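Local coordinates for phenazine biosynthesis protein, PhzF family (Bacillus anthracis, PDB 3EDN) that probably acts as a PhzF-family isomerase with the two-lobed diaminopimelate epimerase-like fold, though its physiological substrate remains uncertain, at residues N5-D10 with A289-E294; A22-D27 with V78-A83; E41-N46 with K293-L298; E47-L52 with M61-P66. All coordinates share one frame; numbering follows the deposited sequence.

In the fold
All four contacts lie in one lobe of the diaminopimelate epimerase-like fold, on the same side of the chain's centre. Interactions 1 and 2, with centres about 8 Å apart, are joined by strand pairing: Phe7 O lies 2.8 Å from Ile24 N. Strand 20-25 then carries the sheet on to interaction 4 (centres about 9 Å apart), with Gly23 O 2.8 Å from Ser49 N. Interactions 1 and 3 share Lys293 and Glu294 on the long strand 282-298, and Phe45 of interaction 3 packs on His8 of interaction 1. Helix 74-86, from interaction 2, lines one side of this sheet and helix 33-43, from interaction 3, the other. Interaction 4 also reaches the second subunit through Arg62.

Interaction 1 of 4, residues N5-D10 with A289-E294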
loop_
_atom_site.group_PDB
_atom_site.type_symbol
_atom_site.label_atom_id
_atom_site.label_comp_id
_atom_site.label_asym_id
_atom_site.label_seq_id
_atom_site.Cartn_x
_atom_site.Cartn_y
_atom_site.Cartn_z
ATOM N N ASN A 5 7.396 15.209 4.038
ATOM C CA ASN A 5 6.935 16.566 3.765
ATOM C C ASN A 5 5.530 16.525 3.173
ATOM O O ASN A 5 5.286 15.852 2.165
ATOM C CB ASN A 5 7.890 17.289 2.820
ATOM C CG ASN A 5 9.235 17.595 3.463
ATOM O OD1 ASN A 5 9.318 17.949 4.643
ATOM N ND2 ASN A 5 10.287 17.493 2.675
ATOM N N VAL A 6 4.611 17.235 3.819
ATOM C CA VAL A 6 3.217 17.280 3.386
ATOM C C VAL A 6 2.880 18.713 3.017
ATOM O O VAL A 6 3.226 19.642 3.725
ATOM C CB VAL A 6 2.296 16.797 4.509
ATOM C CG1 VAL A 6 0.831 16.761 4.056
ATOM C CG2 VAL A 6 2.729 15.405 4.954
ATOM N N PHE A 7 2.193 18.885 1.889
ATOM C CA PHE A 7 1.727 20.203 1.490
ATOM C C PHE A 7 0.245 20.360 1.776
ATOM O O PHE A 7 -0.528 19.393 1.756
ATOM C CB PHE A 7 2.023 20.451 0.007
ATOM C CG PHE A 7 3.479 20.645 -0.277
ATOM C CD1 PHE A 7 4.012 21.914 -0.373
ATOM C CD2 PHE A 7 4.314 19.547 -0.432
ATOM C CE1 PHE A 7 5.358 22.093 -0.619
ATOM C CE2 PHE A 7 5.655 19.723 -0.665
ATOM C CZ PHE A 7 6.171 20.999 -0.770
ATOM N N HIS A 8 -0.124 21.585 2.100
ATOM C CA HIS A 8 -1.512 21.984 2.226
ATOM C C HIS A 8 -1.784 22.966 1.088
ATOM O O HIS A 8 -1.153 24.028 1.031
ATOM C CB HIS A 8 -1.683 22.665 3.579
ATOM C CG HIS A 8 -3.008 23.324 3.790
ATOM N ND1 HIS A 8 -3.291 24.026 4.942
ATOM C CD2 HIS A 8 -4.120 23.394 3.018
ATOM C CE1 HIS A 8 -4.518 24.513 4.867
ATOM N NE2 HIS A 8 -5.043 24.144 3.713
ATOM N N TYR A 9 -2.659 22.571 0.150
ATOM C CA TYR A 9 -3.196 23.484 -0.870
ATOM C C TYR A 9 -4.673 23.601 -0.597
ATOM O O TYR A 9 -5.294 22.628 -0.156
ATOM C CB TYR A 9 -2.990 22.921 -2.294
ATOM C CG TYR A 9 -1.639 23.256 -2.865
ATOM C CD1 TYR A 9 -0.481 22.732 -2.298
ATOM C CD2 TYR A 9 -1.508 24.113 -3.959
ATOM C CE1 TYR A 9 0.766 23.051 -2.800
ATOM C CE2 TYR A 9 -0.262 24.437 -4.476
ATOM C CZ TYR A 9 0.876 23.887 -3.889
ATOM O OH TYR A 9 2.122 24.212 -4.378
ATOM N N ASP A 10 -5.235 24.785 -0.837
ATOM C CA ASP A 10 -6.696 24.935 -0.756
ATOM C C ASP A 10 -7.258 24.843 -2.160
ATOM O O ASP A 10 -6.809 25.563 -3.050
ATOM C CB ASP A 10 -7.103 26.273 -0.133
ATOM C CG ASP A 10 -7.250 26.199 1.379
ATOM O OD1 ASP A 10 -7.032 25.122 1.973
ATOM O OD2 ASP A 10 -7.601 27.253 1.947
ATOM N N ALA A 289 -6.517 26.399 -7.517
ATOM C CA ALA A 289 -6.113 26.087 -6.140
ATOM C C ALA A 289 -4.962 26.997 -5.767
ATOM O O ALA A 289 -4.454 27.763 -6.593
ATOM C CB ALA A 289 -5.699 24.619 -6.007
ATOM N N VAL A 290 -4.531 26.907 -4.514
ATOM C CA VAL A 290 -3.477 27.794 -4.029
ATOM C C VAL A 290 -2.683 27.121 -2.911
ATOM O O VAL A 290 -3.252 26.447 -2.059
ATOM C CB VAL A 290 -4.054 29.160 -3.558
ATOM C CG1 VAL A 290 -4.915 28.993 -2.319
ATOM C CG2 VAL A 290 -2.958 30.160 -3.297
ATOM N N TYR A 291 -1.363 27.305 -2.945
ATOM C CA TYR A 291 -0.476 26.863 -1.864
ATOM C C TYR A 291 -0.865 27.541 -0.560
ATOM O O TYR A 291 -1.093 28.757 -0.534
ATOM C CB TYR A 291 0.956 27.278 -2.219
ATOM C CG TYR A 291 1.956 27.108 -1.090
ATOM C CD1 TYR A 291 2.625 25.894 -0.905
ATOM C CD2 TYR A 291 2.222 28.144 -0.203
ATOM C CE1 TYR A 291 3.542 25.727 0.126
ATOM C CE2 TYR A 291 3.128 27.985 0.842
ATOM C CZ TYR A 291 3.800 26.777 0.977
ATOM O OH TYR A 291 4.715 26.605 2.017
ATOM N N VAL A 292 -0.915 26.751 0.513
ATOM C CA VAL A 292 -1.132 27.305 1.840
ATOM C C VAL A 292 0.125 27.154 2.714
ATOM O O VAL A 292 0.686 28.158 3.200
ATOM C CB VAL A 292 -2.372 26.719 2.539
ATOM C CG1 VAL A 292 -2.531 27.352 3.906
ATOM C CG2 VAL A 292 -3.615 26.972 1.674
ATOM N N LYS A 293 0.564 25.912 2.916
ATOM C CA LYS A 293 1.770 25.670 3.706
ATOM C C LYS A 293 2.372 24.308 3.436
ATOM O O LYS A 293 1.771 23.470 2.755
ATOM C CB LYS A 293 1.475 25.789 5.215
ATOM C CG LYS A 293 0.451 24.797 5.774
ATOM C CD LYS A 293 0.261 25.040 7.255
ATOM C CE LYS A 293 -0.763 24.095 7.849
ATOM N NZ LYS A 293 -2.152 24.588 7.562
ATOM N N GLU A 294 3.576 24.100 3.984
ATOM C CA GLU A 294 4.238 22.810 3.935
ATOM C C GLU A 294 4.736 22.501 5.331
ATOM O O GLU A 294 5.141 23.408 6.058
ATOM C CB GLU A 294 5.428 22.865 2.972
ATOM C CG GLU A 294 6.161 21.548 2.870
ATOM C CD GLU A 294 7.524 21.660 2.226
ATOM O OE1 GLU A 294 7.893 22.754 1.725
ATOM O OE2 GLU A 294 8.231 20.627 2.206
HETATM O O HOH W 1 8.426 20.572 5.487
#
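His8 O is gripped by two amides of the opposite strand, Val292 N at 2.8 Å and Lys293 N at 3.2 Å, the second arriving on a lone pair. Val292 and Lys293 thus both face His8, and the register shifts by one residue; His8 N in turn gives a nearly straight bond (173°) to Lys293 O at 2.8 Å. With its CG anti to the backbone N (chi1 171°), the His8 imidazole lies across Val292, whose CB sits 3.6 Å above the ring centre. The ring's two nitrogens fix its rotation: His8 ND1 accepts from Lys293 NZ at 2.9 Å in the ring plane, and NE2 donates to Asp10 OD1 at 2.8 Å, meeting that oxygen from above the carboxylate plane. The lysine charge would probably favour this protonation on NE2.

On the face of the sheet bearing Phe7, Tyr9, Tyr291 and Glu294, contacts run through rings. Glu294 lies alongside Phe7, its carboxylate stacked nearly parallel to the ring. Tyr291 places its CA over the Tyr9 ring and turns its edge to that face, with planes at 85°; Tyr9 OH bonds to Arg87. The arrangement is a classic beta bulge in an antiparallel strand pair of a diaminopimelate epimerase-like lobe.

Interaction 2 of 4, residues A22-D27 with V78-A83; sequences AGIVLD and VGTIYA
Ile24 has CG1 anti to the carbonyl carbon (chi1 -49°), and its chi2 of 162° extends CD1 straight out toward helix 74-86. Thr80 holds OG1 beside its own backbone N, with CG2 anti to that N. The two branched side chains consequently slide past each other in opposite directions: Thr80 OG1 meets Ile24 CG1 at 3.6 Å and Thr80 CG2 meets Ile24 CG2 at 3.9 Å. The hydroxyl is satisfied within the helix by Gly76 O, so towards Ile24 it makes only van der Waals contact.

Beyond Thr80, Ile24 CD1 reaches the helix backbone at Gly79 O, 3.7 Å away, and the methyl of Ala83, with CD1 to CB at 3.9 Å. Small residues permit the close approach: Ala22 CB lies 4.5 Å from Gly79 CA, where the helix has no side chain. Leu26 closes the far end more loosely, CD2 to Ala83 CB 4.4 Å. The short strand and helix segments pass at 8.4 Å with a crossing angle of -47°.

Tyr9 touches both Ile24 and Ala83, and Ser49 and Val51 touch Thr80, so neighbouring strands cover the same helix. A helix lined by the inner face of a curved sheet is the hallmark of each lobe of the diaminopimelate epimerase-like fold.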
loop_
_atom_site.group_PDB
_atom_site.type_symbol
_atom_site.label_atom_id
_atom_site.label_comp_id
_atom_site.label_asym_id
_atom_site.label_seq_id
_atom_site.Cartn_x
_atom_site.Cartn_y
_atom_site.Cartn_z
ATOM N N ALA A 22 -6.630 20.502 1.015
ATOM C CA ALA A 22 -6.209 19.295 0.354
ATOM C C ALA A 22 -4.777 19.035 0.838
ATOM O O ALA A 22 -3.871 19.800 0.519
ATOM C CB ALA A 22 -6.242 19.511 -1.172
ATOM N N GLY A 23 -4.571 17.954 1.599
ATOM C CA GLY A 23 -3.214 17.522 1.947
ATOM C C GLY A 23 -2.612 16.795 0.757
ATOM O O GLY A 23 -3.309 16.129 0.013
ATOM N N ILE A 24 -1.307 16.935 0.572
ATOM C CA ILE A 24 -0.655 16.318 -0.575
ATOM C C ILE A 24 0.742 15.825 -0.229
ATOM O O ILE A 24 1.553 16.555 0.339
ATOM C CB ILE A 24 -0.500 17.332 -1.746
ATOM C CG1 ILE A 24 -1.807 18.068 -2.059
ATOM C CG2 ILE A 24 0.040 16.645 -2.998
ATOM C CD1 ILE A 24 -1.579 19.331 -2.872
ATOM N N VAL A 25 0.987 14.572 -0.553
ATOM C CA VAL A 25 2.353 14.041 -0.623
ATOM C C VAL A 25 2.668 13.902 -2.119
ATOM O O VAL A 25 2.083 13.083 -2.822
ATOM C CB VAL A 25 2.471 12.708 0.115
ATOM C CG1 VAL A 25 3.867 12.056 -0.101
ATOM C CG2 VAL A 25 2.178 12.926 1.598
ATOM N N LEU A 26 3.596 14.733 -2.587
ATOM C CA LEU A 26 3.869 14.886 -4.017
ATOM C C LEU A 26 4.550 13.683 -4.668
ATOM O O LEU A 26 4.436 13.514 -5.875
ATOM C CB LEU A 26 4.729 16.131 -4.258
ATOM C CG LEU A 26 4.101 17.497 -3.928
ATOM C CD1 LEU A 26 5.184 18.572 -3.944
ATOM C CD2 LEU A 26 3.017 17.810 -4.928
ATOM N N ASP A 27 5.297 12.895 -3.891
ATOM C CA ASP A 27 5.831 11.622 -4.398
ATOM C C ASP A 27 5.752 10.599 -3.277
ATOM O O ASP A 27 6.541 10.621 -2.335
ATOM C CB ASP A 27 7.257 11.767 -4.940
ATOM C CG ASP A 27 7.847 10.439 -5.412
ATOM O OD1 ASP A 27 7.224 9.378 -5.214
ATOM O OD2 ASP A 27 8.946 10.467 -6.019
ATOM N N VAL A 78 -8.158 18.241 -7.782
ATOM C CA VAL A 78 -7.906 19.622 -8.171
ATOM C C VAL A 78 -6.670 20.203 -7.469
ATOM O O VAL A 78 -5.776 20.726 -8.130
ATOM C CB VAL A 78 -9.139 20.513 -7.919
ATOM C CG1 VAL A 78 -8.770 22.019 -7.975
ATOM C CG2 VAL A 78 -10.252 20.172 -8.914
ATOM N N GLY A 79 -6.618 20.107 -6.141
ATOM C CA GLY A 79 -5.476 20.663 -5.427
ATOM C C GLY A 79 -4.167 19.997 -5.819
ATOM O O GLY A 79 -3.135 20.662 -6.005
ATOM N N THR A 80 -4.204 18.682 -5.970
ATOM C CA THR A 80 -2.965 17.922 -6.226
ATOM C C THR A 80 -2.423 18.172 -7.628
ATOM O O THR A 80 -1.231 18.445 -7.804
ATOM C CB THR A 80 -3.155 16.420 -5.974
ATOM O OG1 THR A 80 -3.539 16.213 -4.607
ATOM C CG2 THR A 80 -1.872 15.636 -6.244
ATOM N N ILE A 81 -3.288 18.107 -8.637
ATOM C CA ILE A 81 -2.811 18.375 -9.985
ATOM C C ILE A 81 -2.384 19.838 -10.115
ATOM O O ILE A 81 -1.390 20.134 -10.764
ATOM C CB ILE A 81 -3.829 17.992 -11.061
ATOM C CG1 ILE A 81 -4.231 16.527 -10.916
ATOM C CG2 ILE A 81 -3.257 18.265 -12.465
ATOM C CD1 ILE A 81 -3.059 15.567 -10.841
ATOM N N TYR A 82 -3.127 20.763 -9.516
ATOM C CA TYR A 82 -2.686 22.154 -9.522
ATOM C C TYR A 82 -1.259 22.277 -8.938
ATOM O O TYR A 82 -0.387 22.955 -9.503
ATOM C CB TYR A 82 -3.648 23.020 -8.702
ATOM C CG TYR A 82 -3.214 24.462 -8.666
ATOM C CD1 TYR A 82 -3.671 25.382 -9.610
ATOM C CD2 TYR A 82 -2.302 24.898 -7.711
ATOM C CE1 TYR A 82 -3.247 26.701 -9.592
ATOM C CE2 TYR A 82 -1.884 26.228 -7.675
ATOM C CZ TYR A 82 -2.352 27.114 -8.621
ATOM O OH TYR A 82 -1.901 28.413 -8.566
ATOM N N ALA A 83 -1.029 21.659 -7.784
ATOM C CA ALA A 83 0.288 21.741 -7.159
ATOM C C ALA A 83 1.374 21.128 -8.039
ATOM O O ALA A 83 2.441 21.724 -8.237
ATOM C CB ALA A 83 0.251 21.070 -5.804
#

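Interaction 3 of 4, residues E41-N46 with K293-L298; sequences EKVGFN and KEFEVL. With SO4 (sulfate ion), chain E.
Apolar contacts carry most of this meeting between the C-terminal end of helix 33-43 and the last residues of strand 282-298. Val43 spreads its two methyls over two partners: CG1 lies at the edge of the Phe295 ring, 4.1 Å from CZ, while CG2 touches Val297 CG2 at 4.0 Å. The other methyl of Val297, CG1, is anti to its backbone N and rests against the aliphatic part of Lys42, 3.7 Å from CD.

Aromatic contact follows at the next turn of the chain. Gly44 leaves the helix with a positive phi of 74°, after which Phe45 points back at the strand and meets Phe295 tip to tip, CZ to CE2 3.9 Å, with the ring planes 73° apart in an oblique arrangement. Phe295 reaches this place from the crowded position between backbone N and carbonyl carbon (chi1 53°). Val43 CG1 also lies over one face of the Phe45 ring, toward its rim, and His8 meets the same ring.

Polar links are indirect and peripheral. The chain of Lys42 is extended as far as CE and bends only at its last torsion, which brings Lys42 NZ to a water (2.9 Å) that in turn donates to Leu298 O. Lys42 NZ also bonds to sulfate O1 at 3.1 Å, and Arg38 NE holds the same ion. Lys293 NZ passes near Phe45 but bonds to His8 ND1.

The contact thus rests on van der Waals and aromatic packing; since the one link from Lys42 to the polar atoms of the strand runs through water, and the sulfate beside it probably comes from the crystallisation liquor, direct polar bonds contribute little.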
loop_
_atom_site.group_PDB
_atom_site.type_symbol
_atom_site.label_atom_id
_atom_site.label_comp_id
_atom_site.label_asym_id
_atom_site.label_seq_id
_atom_site.Cartn_x
_atom_site.Cartn_y
_atom_site.Cartn_z
ATOM N N GLU A 41 -4.001 10.571 8.937
ATOM C CA GLU A 41 -4.547 10.758 10.272
ATOM C C GLU A 41 -3.805 11.882 10.998
ATOM O O GLU A 41 -4.426 12.759 11.618
ATOM C CB GLU A 41 -4.465 9.454 11.065
ATOM C CG GLU A 41 -5.170 9.544 12.407
ATOM C CD GLU A 41 -4.350 10.244 13.482
ATOM O OE1 GLU A 41 -3.112 10.106 13.482
ATOM O OE2 GLU A 41 -4.958 10.935 14.337
ATOM N N LYS A 42 -2.482 11.872 10.905
ATOM C CA LYS A 42 -1.653 12.876 11.580
ATOM C C LYS A 42 -1.809 14.265 10.966
ATOM O O LYS A 42 -1.810 15.267 11.682
ATOM C CB LYS A 42 -0.198 12.458 11.518
ATOM C CG LYS A 42 0.031 11.174 12.249
ATOM C CD LYS A 42 1.471 10.774 12.222
ATOM C CE LYS A 42 1.663 9.498 13.026
ATOM N NZ LYS A 42 1.480 9.756 14.468
ATOM N N VAL A 43 -1.909 14.323 9.637
ATOM C CA VAL A 43 -2.228 15.575 8.950
ATOM C C VAL A 43 -3.568 16.119 9.465
ATOM O O VAL A 43 -3.688 17.300 9.795
ATOM C CB VAL A 43 -2.241 15.383 7.396
ATOM C CG1 VAL A 43 -2.823 16.613 6.689
ATOM C CG2 VAL A 43 -0.839 15.081 6.865
ATOM N N GLY A 44 -4.568 15.250 9.561
ATOM C CA GLY A 44 -5.841 15.630 10.167
ATOM C C GLY A 44 -6.723 16.528 9.320
ATOM O O GLY A 44 -7.727 17.057 9.820
ATOM N N PHE A 45 -6.360 16.728 8.052
ATOM C CA PHE A 45 -7.249 17.429 7.126
ATOM C C PHE A 45 -8.361 16.495 6.693
ATOM O O PHE A 45 -8.260 15.286 6.849
ATOM C CB PHE A 45 -6.536 17.901 5.859
ATOM C CG PHE A 45 -5.415 18.868 6.089
ATOM C CD1 PHE A 45 -5.200 19.485 7.318
ATOM C CD2 PHE A 45 -4.565 19.167 5.032
ATOM C CE1 PHE A 45 -4.129 20.388 7.487
ATOM C CE2 PHE A 45 -3.510 20.055 5.189
ATOM C CZ PHE A 45 -3.293 20.669 6.415
ATOM N N ASN A 46 -9.409 17.049 6.097
ATOM C CA ASN A 46 -10.497 16.233 5.587
ATOM C C ASN A 46 -10.015 15.138 4.636
ATOM O O ASN A 46 -10.597 14.048 4.582
ATOM C CB ASN A 46 -11.565 17.111 4.924
ATOM C CG ASN A 46 -11.034 17.844 3.733
ATOM O OD1 ASN A 46 -10.525 18.969 3.846
ATOM N ND2 ASN A 46 -11.123 17.217 2.584
ATOM N N LYS A 293 0.564 25.912 2.916
ATOM C CA LYS A 293 1.770 25.670 3.706
ATOM C C LYS A 293 2.372 24.308 3.436
ATOM O O LYS A 293 1.771 23.470 2.755
ATOM C CB LYS A 293 1.475 25.789 5.215
ATOM C CG LYS A 293 0.451 24.797 5.774
ATOM C CD LYS A 293 0.261 25.040 7.255
ATOM C CE LYS A 293 -0.763 24.095 7.849
ATOM N NZ LYS A 293 -2.152 24.588 7.562
ATOM N N GLU A 294 3.576 24.100 3.984
ATOM C CA GLU A 294 4.238 22.810 3.935
ATOM C C GLU A 294 4.736 22.501 5.331
ATOM O O GLU A 294 5.141 23.408 6.058
ATOM C CB GLU A 294 5.428 22.865 2.972
ATOM C CG GLU A 294 6.161 21.548 2.870
ATOM C CD GLU A 294 7.524 21.660 2.226
ATOM O OE1 GLU A 294 7.893 22.754 1.725
ATOM O OE2 GLU A 294 8.231 20.627 2.206
ATOM N N PHE A 295 4.675 21.240 5.723
ATOM C CA PHE A 295 5.089 20.846 7.079
ATOM C C PHE A 295 5.521 19.393 7.113
ATOM O O PHE A 295 5.293 18.629 6.166
ATOM C CB PHE A 295 3.966 21.085 8.077
ATOM C CG PHE A 295 2.673 20.446 7.676
ATOM C CD1 PHE A 295 2.393 19.142 8.057
ATOM C CD2 PHE A 295 1.754 21.130 6.894
ATOM C CE1 PHE A 295 1.209 18.528 7.698
ATOM C CE2 PHE A 295 0.561 20.519 6.523
ATOM C CZ PHE A 295 0.291 19.215 6.922
ATOM N N GLU A 296 6.157 19.003 8.217
ATOM C CA GLU A 296 6.709 17.662 8.338
ATOM C C GLU A 296 5.824 16.816 9.218
ATOM O O GLU A 296 5.313 17.295 10.233
ATOM C CB GLU A 296 8.078 17.714 9.010
ATOM C CG GLU A 296 9.154 18.446 8.238
ATOM C CD GLU A 296 10.473 18.435 8.989
ATOM O OE1 GLU A 296 10.472 18.044 10.174
ATOM O OE2 GLU A 296 11.498 18.808 8.395
ATOM N N VAL A 297 5.646 15.559 8.816
ATOM C CA VAL A 297 4.967 14.560 9.628
ATOM C C VAL A 297 5.944 13.416 9.867
ATOM O O VAL A 297 6.636 12.997 8.948
ATOM C CB VAL A 297 3.709 14.037 8.902
ATOM C CG1 VAL A 297 3.018 12.964 9.716
ATOM C CG2 VAL A 297 2.742 15.198 8.618
ATOM N N LEU A 298 5.998 12.911 11.101
ATOM C CA LEU A 298 6.886 11.795 11.411
ATOM C C LEU A 298 6.102 10.497 11.499
ATOM O O LEU A 298 5.051 10.443 12.139
ATOM C CB LEU A 298 7.615 12.057 12.727
ATOM C CG LEU A 298 8.328 13.412 12.773
ATOM C CD1 LEU A 298 8.688 13.803 14.212
ATOM C CD2 LEU A 298 9.561 13.420 11.880
HETATM S S SO4 E . 0.615 6.157 15.155
HETATM O O1 SO4 E . 1.894 6.744 14.742
HETATM O O2 SO4 E . -0.463 7.126 14.970
HETATM O O3 SO4 E . 0.372 4.966 14.349
HETATM O O4 SO4 E . 0.712 5.824 16.571
HETATM O O HOH W 2 4.269 10.364 14.456
#

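Interaction 4 of 4, residues E47-L52 with M61-P66. With SO4 (sulfate ion), chain O.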
loop_
_atom_site.group_PDB
_atom_site.type_symbol
_atom_site.label_atom_id
_atom_site.label_comp_id
_atom_site.label_asym_id
_atom_site.label_seq_id
_atom_site.Cartn_x
_atom_site.Cartn_y
_atom_site.Cartn_z
ATOM N N GLU A 47 -8.952 15.432 3.879
ATOM C CA GLU A 47 -8.397 14.458 2.945
ATOM C C GLU A 47 -6.958 14.819 2.618
ATOM O O GLU A 47 -6.598 16.004 2.560
ATOM C CB GLU A 47 -9.242 14.397 1.667
ATOM C CG GLU A 47 -8.837 13.322 0.660
ATOM C CD GLU A 47 -7.809 13.794 -0.358
ATOM O OE1 GLU A 47 -7.506 15.011 -0.448
ATOM O OE2 GLU A 47 -7.283 12.906 -1.065
ATOM N N THR A 48 -6.144 13.773 2.440
ATOM C CA THR A 48 -4.743 13.869 1.988
ATOM C C THR A 48 -4.565 12.901 0.823
ATOM O O THR A 48 -4.973 11.735 0.918
ATOM C CB THR A 48 -3.756 13.532 3.122
ATOM O OG1 THR A 48 -3.898 14.500 4.158
ATOM C CG2 THR A 48 -2.313 13.576 2.635
ATOM N N SER A 49 -4.010 13.413 -0.282
ATOM C CA SER A 49 -3.721 12.622 -1.491
ATOM C C SER A 49 -2.240 12.271 -1.624
ATOM O O SER A 49 -1.345 12.996 -1.164
ATOM C CB SER A 49 -4.118 13.351 -2.791
ATOM O OG SER A 49 -5.448 13.843 -2.784
ATOM N N PHE A 50 -2.004 11.163 -2.313
ATOM C CA PHE A 50 -0.681 10.594 -2.471
ATOM C C PHE A 50 -0.428 10.317 -3.944
ATOM O O PHE A 50 -1.201 9.601 -4.580
ATOM C CB PHE A 50 -0.630 9.301 -1.668
ATOM C CG PHE A 50 -0.812 9.532 -0.196
ATOM C CD1 PHE A 50 0.297 9.709 0.619
ATOM C CD2 PHE A 50 -2.076 9.608 0.364
ATOM C CE1 PHE A 50 0.155 9.953 1.971
ATOM C CE2 PHE A 50 -2.232 9.868 1.722
ATOM C CZ PHE A 50 -1.117 10.030 2.524
ATOM N N VAL A 51 0.632 10.922 -4.485
ATOM C CA VAL A 51 0.937 10.807 -5.912
ATOM C C VAL A 51 1.892 9.644 -6.152
ATOM O O VAL A 51 2.937 9.572 -5.502
ATOM C CB VAL A 51 1.558 12.110 -6.440
ATOM C CG1 VAL A 51 1.901 12.014 -7.929
ATOM C CG2 VAL A 51 0.606 13.292 -6.181
ATOM N N LEU A 52 1.512 8.745 -7.051
ATOM C CA LEU A 52 2.154 7.431 -7.207
ATOM C C LEU A 52 2.438 7.113 -8.672
ATOM O O LEU A 52 1.904 7.757 -9.580
ATOM C CB LEU A 52 1.233 6.349 -6.642
ATOM C CG LEU A 52 0.959 6.534 -5.149
ATOM C CD1 LEU A 52 -0.330 5.881 -4.677
ATOM C CD2 LEU A 52 2.128 5.962 -4.377
HETATM N N MSE A 61 -3.162 8.040 -8.185
HETATM C CA MSE A 61 -3.406 8.799 -6.962
HETATM C C MSE A 61 -4.194 7.952 -5.998
HETATM O O MSE A 61 -5.124 7.266 -6.401
HETATM C CB MSE A 61 -4.233 10.050 -7.256
HETATM C CG MSE A 61 -3.449 11.224 -7.756
HETATM SE SE MSE A 61 -4.538 12.851 -7.680
HETATM C CE MSE A 61 -4.609 13.083 -5.867
ATOM N N ARG A 62 -3.844 8.012 -4.719
ATOM C CA ARG A 62 -4.700 7.444 -3.682
ATOM C C ARG A 62 -5.145 8.573 -2.764
ATOM O O ARG A 62 -4.400 9.550 -2.554
ATOM C CB ARG A 62 -3.988 6.318 -2.924
ATOM C CG ARG A 62 -3.759 5.079 -3.801
ATOM C CD ARG A 62 -2.964 3.988 -3.082
ATOM N NE ARG A 62 -3.780 3.223 -2.159
ATOM C CZ ARG A 62 -3.423 2.063 -1.615
ATOM N NH1 ARG A 62 -2.236 1.507 -1.905
ATOM N NH2 ARG A 62 -4.270 1.447 -0.798
ATOM N N TYR A 63 -6.349 8.429 -2.215
ATOM C CA TYR A 63 -7.011 9.493 -1.450
ATOM C C TYR A 63 -7.390 8.952 -0.074
ATOM O O TYR A 63 -8.030 7.904 0.002
ATOM C CB TYR A 63 -8.297 9.894 -2.161
ATOM C CG TYR A 63 -8.166 10.226 -3.645
ATOM C CD1 TYR A 63 -7.792 11.512 -4.076
ATOM C CD2 TYR A 63 -8.493 9.282 -4.621
ATOM C CE1 TYR A 63 -7.719 11.814 -5.420
ATOM C CE2 TYR A 63 -8.405 9.585 -5.980
ATOM C CZ TYR A 63 -8.037 10.850 -6.374
ATOM O OH TYR A 63 -7.962 11.169 -7.718
ATOM N N PHE A 64 -6.994 9.633 1.000
ATOM C CA PHE A 64 -7.321 9.154 2.346
ATOM C C PHE A 64 -7.911 10.248 3.213
ATOM O O PHE A 64 -7.418 11.369 3.213
ATOM C CB PHE A 64 -6.062 8.656 3.068
ATOM C CG PHE A 64 -5.512 7.377 2.537
ATOM C CD1 PHE A 64 -5.790 6.177 3.181
ATOM C CD2 PHE A 64 -4.695 7.369 1.409
ATOM C CE1 PHE A 64 -5.278 4.973 2.710
ATOM C CE2 PHE A 64 -4.175 6.181 0.941
ATOM C CZ PHE A 64 -4.470 4.976 1.592
ATOM N N THR A 65 -8.975 9.922 3.941
ATOM C CA THR A 65 -9.406 10.745 5.054
ATOM C C THR A 65 -8.555 10.333 6.264
ATOM O O THR A 65 -7.753 9.396 6.181
ATOM C CB THR A 65 -10.883 10.502 5.358
ATOM O OG1 THR A 65 -11.040 9.166 5.840
ATOM C CG2 THR A 65 -11.705 10.654 4.109
ATOM N N PRO A 66 -8.674 11.051 7.387
ATOM C CA PRO A 66 -7.952 10.624 8.581
ATOM C C PRO A 66 -8.232 9.184 8.997
ATOM O O PRO A 66 -7.413 8.574 9.682
ATOM C CB PRO A 66 -8.442 11.609 9.649
ATOM C CG PRO A 66 -8.717 12.849 8.862
ATOM C CD PRO A 66 -9.366 12.335 7.603
HETATM S S SO4 O . -4.789 -2.163 -0.889
HETATM O O1 SO4 O . -3.691 -3.035 -1.291
HETATM O O2 SO4 O . -4.327 -1.171 0.073
HETATM O O3 SO4 O . -5.345 -1.511 -2.069
HETATM O O4 SO4 O . -5.804 -3.010 -0.260
#
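Four flat side chains are met mainly at or near their edges. Arg62 O lies in the plane of the Phe50 ring, and Thr48 O lies near the plane of the Phe64 ring. These two phenyl rings approach closely, Phe50 CE2 to Phe64 CD2 3.5 Å, with perpendicular planes but an oblique overlap. On the other face of the sheet Glu47 OE2 touches the edge of the Tyr63 ring, 3.4 Å from CD1, the carboxylate turned obliquely to the ring. The guanidinium of Arg62 receives sulfate O2 in its plane, NH2 donating at 2.8 Å with an angle of 153° at hydrogen.

The Glu47 chain starts with CG anti to the backbone N and then bends at chi2 (-90°), which folds its carboxylate back beside Ser49. There Ser49 OG donates to Glu47 OE2 at 2.7 Å, on the syn lone pair, a bond that would help stabilise a buried negative charge. On the side of Phe50 and Phe64, Leu52 CD1 packs against the methylene CD of Arg62 at 3.6 Å.

Beneath the side chains, Thr48 with Phe64 and Phe50 with Arg62 form hydrogen-bonded antiparallel pairs; Thr48 N to Phe64 O is the straightest bond, at 2.8 Å and 168°.

Arg62 has further charged partners: its NE forms a salt bridge with Glu69, and NH1 bonds to Glu33 of the second subunit. The sulfate is held as well by Lys101 and by Glu34 N of that subunit. The whole is a beta hairpin, strands 48-52 and 59-64, whose arginine reaches, at the interface with the second subunit, a sulfate probably taken from the crystallisation liquor.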